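Local coordinates for ganglioside-induced differentiation-associated protein 2 (Homo sapiens, PDB 4UML), which carries an N-terminal macro domain, a fold that in many relatives recognises ADP-ribose, although its own cellular role and ligand remain uncertain, at residues A[18-23]-A[218-223]; A[58-61]-A[66-69]. One frame throughout, in Å; residues are numbered along the deposited sequence.

How the contacts relate
In each contact a tryptophan lays its six-membered ring against a leucine, on opposite faces of the edge strand 57-61 of the macro-domain sheet. That strand runs parallel to strand 203-208. Along the chain contact 2 is local and nested inside contact 1, whose segments are separated by 194 residues, so that the last helix, 210-223, returns to the N-terminal loop. The centres lie about 14 Å apart, and the two contacts touch: Leu220 meets Leu59, while Pro18 and Ser19 pack on Val58. The edge strand is thus covered by helix 210-223 on one side and by loop residues on the other.

Contact 1 of 2, residues A[18-23]-A[218-223]; sequences PSWGDS and KLLPLY
Trp20 lies with one face of its indole over Leu220, joining the N-terminal loop of this macro domain, a mixed sheet between helices, to the final helix 210-223. The tight part is the six-membered ring. Leu220 CB stands over its face in a CH-pi contact, 3.7 Å from the centroid and 16° off the normal, and its closest ring atom is Trp20 CH2 at 3.6 Å. One methyl extends the same patch: Leu220 CD1 reaches Trp20 CE3 at 3.7 Å. The indole arrives there because CG of Trp20 is anti to the backbone N (chi1 178°), which swings the ring out of the loop toward the helix. Val57 of strand 57-61 touches both residues, and Leu59 also packs on Leu220.

Toward the solvent the packing thins: exposed Pro221 is on the same side of the ring as Leu220, and its side chain crosses that of Trp20 at about a right angle, with Pro221 CD 3.9 Å from Trp20 CZ2. No hydrogen bond crosses between the segments. The polar edge of the indole is satisfied nearby, NE1 bonding to Phe224 O, while Arg226 makes a cation-pi contact with the ring. Replacing Trp20 by an alanine would probably strip the aromatic cover from Leu220 CB and CD1 and leave Phe224 O without its indole donor. Within the loop, Ser19 N donates to OD2 of exposed Asp22 at 3.1 Å, meeting the oxygen 40° out of the carboxylate plane.

Contact 2 of 2, residues A[58-61]-A[66-69]; sequences VLWK and LLNC
Trp60 and Leu67 bury most of the surface here, and Leu66 contributes a smaller share at the margin. Trp60 sits on strand 57-61, the edge strand of the macro-domain sheet, and Leu67 in the loop leading to strand 71-75. The leucine comes over one face of the indole with its branched end: Leu67 CD2 is 3.9 Å from the centroid of the six-membered ring and 21° off its normal, a CH-pi contact displaced toward the rim. The branch point also touches the ring, Leu67 CG lying 3.7 Å from Trp60 CZ3, while Leu67 CD1 is 3.9 Å from that CZ3, above the plane and outside the rim. Leu67 holds CG anti to its carbonyl carbon (chi1 -68°), which carries CG toward the indole; chi2 (169°) then sets CD2 over the face. Leu66 approaches obliquely and more loosely, its CB 4.4 Å from Trp60 CH2.

Loop residue Leu17 packs on both Trp60 and Leu67, and Val205 of strand 203-208 touches Leu67, placing the pair between the sheet and the N-terminal segment that holds Leu17 and Val12. What joins the two segments is apolar contact and the fit of aliphatic carbon on an aromatic face, with no hydrogen bond between them.

Contact 1 of 2, residues A[18-23]-A[218-223]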
ATOM      1  N   PRO A  18      15.819  -1.164   5.804  1.00 34.01           N
ATOM      2  CA  PRO A  18      16.623  -1.270   4.594  1.00 35.42           C
ATOM      3  C   PRO A  18      15.805  -1.278   3.284  1.00 33.99           C
ATOM      4  O   PRO A  18      14.797  -1.985   3.153  1.00 36.82           O
ATOM      5  CB  PRO A  18      17.403  -2.571   4.810  1.00 36.88           C
ATOM      6  CG  PRO A  18      16.523  -3.385   5.701  1.00 37.36           C
ATOM      7  CD  PRO A  18      15.844  -2.398   6.605  1.00 35.18           C
ATOM      8  N   SER A  19      16.262  -0.451   2.366  1.00 35.14           N
ATOM      9  CA  SER A  19      15.697  -0.208   1.053  1.00 39.11           C
ATOM     10  C   SER A  19      16.013  -1.391   0.138  1.00 41.72           C
ATOM     11  O   SER A  19      16.995  -2.098   0.367  1.00 37.93           O
ATOM     12  CB  SER A  19      16.394   1.033   0.491  1.00 44.84           C
ATOM     13  OG  SER A  19      15.614   1.692  -0.479  1.00 57.33           O
ATOM     14  N   TRP A  20      15.218  -1.593  -0.914  1.00 41.31           N
ATOM     15  CA  TRP A  20      15.493  -2.641  -1.916  1.00 41.60           C
ATOM     16  C   TRP A  20      16.825  -2.357  -2.642  1.00 42.62           C
ATOM     17  O   TRP A  20      17.621  -3.272  -2.892  1.00 44.76           O
ATOM     18  CB  TRP A  20      14.317  -2.760  -2.905  1.00 40.07           C
ATOM     19  CG  TRP A  20      14.522  -3.762  -4.000  1.00 36.09           C
ATOM     20  CD1 TRP A  20      14.782  -3.495  -5.318  1.00 35.90           C
ATOM     21  CD2 TRP A  20      14.454  -5.183  -3.879  1.00 36.94           C
ATOM     22  NE1 TRP A  20      14.898  -4.675  -6.027  1.00 36.77           N
ATOM     23  CE2 TRP A  20      14.699  -5.725  -5.167  1.00 37.63           C
ATOM     24  CE3 TRP A  20      14.231  -6.056  -2.807  1.00 38.80           C
ATOM     25  CZ2 TRP A  20      14.730  -7.096  -5.402  1.00 39.37           C
ATOM     26  CZ3 TRP A  20      14.249  -7.410  -3.038  1.00 41.89           C
ATOM     27  CH2 TRP A  20      14.488  -7.923  -4.336  1.00 42.43           C
ATOM     28  N   GLY A  21      17.073  -1.081  -2.934  1.00 47.59           N
ATOM     29  CA  GLY A  21      18.366  -0.640  -3.448  1.00 52.75           C
ATOM     30  C   GLY A  21      19.581  -0.832  -2.529  1.00 59.52           C
ATOM     31  O   GLY A  21      20.687  -0.506  -2.930  1.00 61.64           O
ATOM     32  N   ASP A  22      19.391  -1.338  -1.304  1.00 64.91           N
ATOM     33  CA  ASP A  22      20.495  -1.708  -0.408  1.00 67.44           C
ATOM     34  C   ASP A  22      20.781  -3.223  -0.431  1.00 70.36           C
ATOM     35  O   ASP A  22      21.938  -3.617  -0.445  1.00 72.47           O
ATOM     36  CB  ASP A  22      20.206  -1.257   1.043  1.00 68.99           C
ATOM     37  CG  ASP A  22      19.964   0.260   1.167  1.00 72.13           C
ATOM     38  OD1 ASP A  22      20.589   1.041   0.403  1.00 64.95           O
ATOM     39  OD2 ASP A  22      19.150   0.669   2.044  1.00 71.58           O
ATOM     40  N   SER A  23      19.748  -4.069  -0.442  1.00 70.81           N
ATOM     41  CA  SER A  23      19.942  -5.523  -0.285  1.00 69.95           C
ATOM     42  C   SER A  23      20.766  -6.142  -1.407  1.00 70.95           C
ATOM     43  O   SER A  23      21.344  -7.214  -1.230  1.00 72.16           O
ATOM     44  CB  SER A  23      18.600  -6.249  -0.189  1.00 66.19           C
ATOM     45  N   LYS A 218       9.919 -12.967  -4.503  1.00 39.27           N
ATOM     46  CA  LYS A 218       9.917 -13.535  -5.845  1.00 40.46           C
ATOM     47  C   LYS A 218       9.777 -12.499  -6.965  1.00 39.48           C
ATOM     48  O   LYS A 218      10.500 -12.539  -7.947  1.00 39.10           O
ATOM     49  CB  LYS A 218       8.779 -14.550  -5.965  1.00 43.72           C
ATOM     50  CG  LYS A 218       8.894 -15.393  -7.217  1.00 48.29           C
ATOM     51  CD  LYS A 218       7.664 -16.243  -7.439  1.00 50.11           C
ATOM     52  CE  LYS A 218       7.550 -16.579  -8.915  1.00 51.09           C
ATOM     53  NZ  LYS A 218       6.577 -17.681  -9.117  1.00 51.43           N
ATOM     54  N   LEU A 219       8.840 -11.564  -6.826  1.00 38.19           N
ATOM     55  CA  LEU A 219       8.521 -10.640  -7.919  1.00 34.83           C
ATOM     56  C   LEU A 219       9.258  -9.304  -7.944  1.00 33.79           C
ATOM     57  O   LEU A 219       9.334  -8.657  -8.989  1.00 35.10           O
ATOM     58  CB  LEU A 219       6.998 -10.391  -7.933  1.00 36.49           C
ATOM     59  CG  LEU A 219       6.068 -11.610  -8.060  1.00 40.18           C
ATOM     60  CD1 LEU A 219       4.624 -11.201  -8.363  1.00 40.37           C
ATOM     61  CD2 LEU A 219       6.541 -12.605  -9.108  1.00 41.22           C
ATOM     62  N   LEU A 220       9.773  -8.845  -6.808  1.00 33.72           N
ATOM     63  CA  LEU A 220      10.495  -7.575  -6.765  1.00 34.66           C
ATOM     64  C   LEU A 220      11.599  -7.419  -7.820  1.00 35.04           C
ATOM     65  O   LEU A 220      11.680  -6.388  -8.512  1.00 33.39           O
ATOM     66  CB  LEU A 220      11.062  -7.340  -5.347  1.00 38.86           C
ATOM     67  CG  LEU A 220      10.079  -6.639  -4.400  1.00 41.60           C
ATOM     68  CD1 LEU A 220      10.570  -6.721  -2.962  1.00 42.62           C
ATOM     69  CD2 LEU A 220       9.846  -5.188  -4.820  1.00 40.71           C
ATOM     70  N   PRO A 221      12.430  -8.455  -7.987  1.00 36.68           N
ATOM     71  CA  PRO A 221      13.462  -8.403  -9.029  1.00 38.06           C
ATOM     72  C   PRO A 221      12.957  -8.155 -10.454  1.00 36.68           C
ATOM     73  O   PRO A 221      13.682  -7.580 -11.245  1.00 38.51           O
ATOM     74  CB  PRO A 221      14.124  -9.790  -8.938  1.00 38.27           C
ATOM     75  CG  PRO A 221      13.824 -10.288  -7.576  1.00 39.94           C
ATOM     76  CD  PRO A 221      12.461  -9.731  -7.246  1.00 37.25           C
ATOM     77  N   LEU A 222      11.728  -8.567 -10.774  1.00 35.85           N
ATOM     78  CA  LEU A 222      11.163  -8.384 -12.115  1.00 36.80           C
ATOM     79  C   LEU A 222      10.766  -6.929 -12.399  1.00 38.39           C
ATOM     80  O   LEU A 222      10.939  -6.423 -13.527  1.00 39.57           O
ATOM     81  CB  LEU A 222       9.986  -9.354 -12.270  1.00 41.13           C
ATOM     82  CG  LEU A 222       8.937  -9.321 -13.384  1.00 49.72           C
ATOM     83  CD1 LEU A 222       9.526  -9.484 -14.783  1.00 52.84           C
ATOM     84  CD2 LEU A 222       7.925 -10.441 -13.111  1.00 49.28           C
ATOM     85  N   TYR A 223      10.237  -6.242 -11.383  1.00 35.06           N
ATOM     86  CA  TYR A 223       9.838  -4.845 -11.525  1.00 35.21           C
ATOM     87  C   TYR A 223      10.919  -3.873 -11.095  1.00 32.68           C
ATOM     88  O   TYR A 223      10.931  -2.742 -11.550  1.00 33.53           O
ATOM     89  CB  TYR A 223       8.523  -4.595 -10.763  1.00 35.63           C
ATOM     90  CG  TYR A 223       7.464  -5.454 -11.368  1.00 35.07           C
ATOM     91  CD1 TYR A 223       6.911  -5.113 -12.578  1.00 35.89           C
ATOM     92  CD2 TYR A 223       7.104  -6.665 -10.797  1.00 34.42           C
ATOM     93  CE1 TYR A 223       5.984  -5.915 -13.180  1.00 35.11           C
ATOM     94  CE2 TYR A 223       6.166  -7.472 -11.396  1.00 35.09           C
ATOM     95  CZ  TYR A 223       5.618  -7.086 -12.589  1.00 35.91           C
ATOM     96  OH  TYR A 223       4.698  -7.882 -13.213  1.00 33.59           O
TER

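Contact 2 of 2, residues A[58-61]-A[66-69]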
ATOM      1  N   VAL A  58      10.895  -0.266  -0.307  1.00 27.35           N
ATOM      2  CA  VAL A  58      11.194  -1.018   0.875  1.00 28.45           C
ATOM      3  C   VAL A  58      10.207  -2.192   1.022  1.00 29.72           C
ATOM      4  O   VAL A  58       8.980  -2.014   0.950  1.00 27.28           O
ATOM      5  CB  VAL A  58      11.080  -0.119   2.130  1.00 28.58           C
ATOM      6  CG1 VAL A  58      11.382  -0.910   3.376  1.00 26.57           C
ATOM      7  CG2 VAL A  58      11.948   1.134   2.014  1.00 29.29           C
ATOM      8  N   LEU A  59      10.738  -3.394   1.242  1.00 31.84           N
ATOM      9  CA  LEU A  59       9.923  -4.531   1.635  1.00 31.08           C
ATOM     10  C   LEU A  59      10.107  -4.807   3.118  1.00 32.78           C
ATOM     11  O   LEU A  59      11.229  -5.011   3.581  1.00 30.09           O
ATOM     12  CB  LEU A  59      10.311  -5.770   0.844  1.00 32.11           C
ATOM     13  CG  LEU A  59       9.559  -7.064   1.194  1.00 32.60           C
ATOM     14  CD1 LEU A  59       8.085  -6.954   0.899  1.00 34.27           C
ATOM     15  CD2 LEU A  59      10.120  -8.248   0.413  1.00 36.00           C
ATOM     16  N   TRP A  60       9.011  -4.839   3.869  1.00 28.55           N
ATOM     17  CA  TRP A  60       9.110  -4.949   5.310  1.00 29.99           C
ATOM     18  C   TRP A  60       8.066  -5.880   5.807  1.00 30.85           C
ATOM     19  O   TRP A  60       6.866  -5.651   5.574  1.00 29.12           O
ATOM     20  CB  TRP A  60       8.899  -3.591   5.959  1.00 28.73           C
ATOM     21  CG  TRP A  60       8.883  -3.624   7.426  1.00 29.83           C
ATOM     22  CD1 TRP A  60       9.949  -3.947   8.248  1.00 32.33           C
ATOM     23  CD2 TRP A  60       7.791  -3.298   8.289  1.00 28.52           C
ATOM     24  NE1 TRP A  60       9.561  -3.855   9.566  1.00 31.10           N
ATOM     25  CE2 TRP A  60       8.252  -3.437   9.618  1.00 30.67           C
ATOM     26  CE3 TRP A  60       6.466  -2.891   8.073  1.00 29.45           C
ATOM     27  CZ2 TRP A  60       7.429  -3.211  10.718  1.00 30.26           C
ATOM     28  CZ3 TRP A  60       5.656  -2.649   9.151  1.00 29.11           C
ATOM     29  CH2 TRP A  60       6.139  -2.795  10.468  1.00 30.71           C
ATOM     30  N   LYS A  61       8.489  -6.934   6.502  1.00 30.60           N
ATOM     31  CA  LYS A  61       7.522  -7.811   7.138  1.00 32.02           C
ATOM     32  C   LYS A  61       7.105  -7.237   8.482  1.00 32.52           C
ATOM     33  O   LYS A  61       7.896  -7.200   9.411  1.00 32.02           O
ATOM     34  CB  LYS A  61       8.070  -9.238   7.313  1.00 37.48           C
ATOM     35  CG  LYS A  61       7.028 -10.172   7.924  1.00 43.37           C
ATOM     36  CD  LYS A  61       7.285 -11.622   7.555  1.00 50.55           C
ATOM     37  CE  LYS A  61       8.488 -12.183   8.298  1.00 55.11           C
ATOM     38  NZ  LYS A  61       8.213 -12.227   9.762  1.00 59.93           N
ATOM     39  N   LEU A  66       2.127   0.373  12.342  1.00 27.18           N
ATOM     40  CA  LEU A  66       3.243   0.842  13.163  1.00 27.50           C
ATOM     41  C   LEU A  66       4.116   1.844  12.450  1.00 27.97           C
ATOM     42  O   LEU A  66       4.976   2.452  13.072  1.00 28.87           O
ATOM     43  CB  LEU A  66       4.106  -0.337  13.560  1.00 28.65           C
ATOM     44  CG  LEU A  66       3.373  -1.375  14.436  1.00 30.26           C
ATOM     45  CD1 LEU A  66       4.265  -2.577  14.675  1.00 32.72           C
ATOM     46  CD2 LEU A  66       2.968  -0.730  15.733  1.00 29.81           C
ATOM     47  N   LEU A  67       3.917   2.021  11.155  1.00 24.76           N
ATOM     48  CA  LEU A  67       4.876   2.788  10.375  1.00 25.25           C
ATOM     49  C   LEU A  67       4.655   4.288  10.486  1.00 24.68           C
ATOM     50  O   LEU A  67       3.529   4.753  10.462  1.00 24.26           O
ATOM     51  CB  LEU A  67       4.821   2.353   8.906  1.00 26.10           C
ATOM     52  CG  LEU A  67       5.315   0.950   8.567  1.00 27.58           C
ATOM     53  CD1 LEU A  67       4.928   0.624   7.128  1.00 27.72           C
ATOM     54  CD2 LEU A  67       6.818   0.835   8.779  1.00 27.99           C
ATOM     55  N   ASN A  68       5.739   5.055  10.593  1.00 23.52           N
ATOM     56  CA  ASN A  68       5.651   6.516  10.576  1.00 24.84           C
ATOM     57  C   ASN A  68       5.765   7.117   9.161  1.00 25.69           C
ATOM     58  O   ASN A  68       6.247   8.217   9.001  1.00 27.67           O
ATOM     59  CB  ASN A  68       6.703   7.128  11.517  1.00 25.88           C
ATOM     60  CG  ASN A  68       8.113   6.941  11.000  1.00 29.10           C
ATOM     61  OD1 ASN A  68       8.361   6.050  10.179  1.00 26.05           O
ATOM     62  ND2 ASN A  68       9.043   7.790  11.448  1.00 28.77           N
ATOM     63  N   CYS A  69       5.296   6.416   8.140  1.00 24.41           N
ATOM     64  CA  CYS A  69       5.145   7.004   6.823  1.00 26.30           C
ATOM     65  C   CYS A  69       4.162   8.171   6.885  1.00 26.87           C
ATOM     66  O   CYS A  69       3.323   8.241   7.803  1.00 27.33           O
ATOM     67  CB  CYS A  69       4.652   5.936   5.840  1.00 27.48           C
ATOM     68  SG  CYS A  69       5.817   4.571   5.587  1.00 30.83           S
TER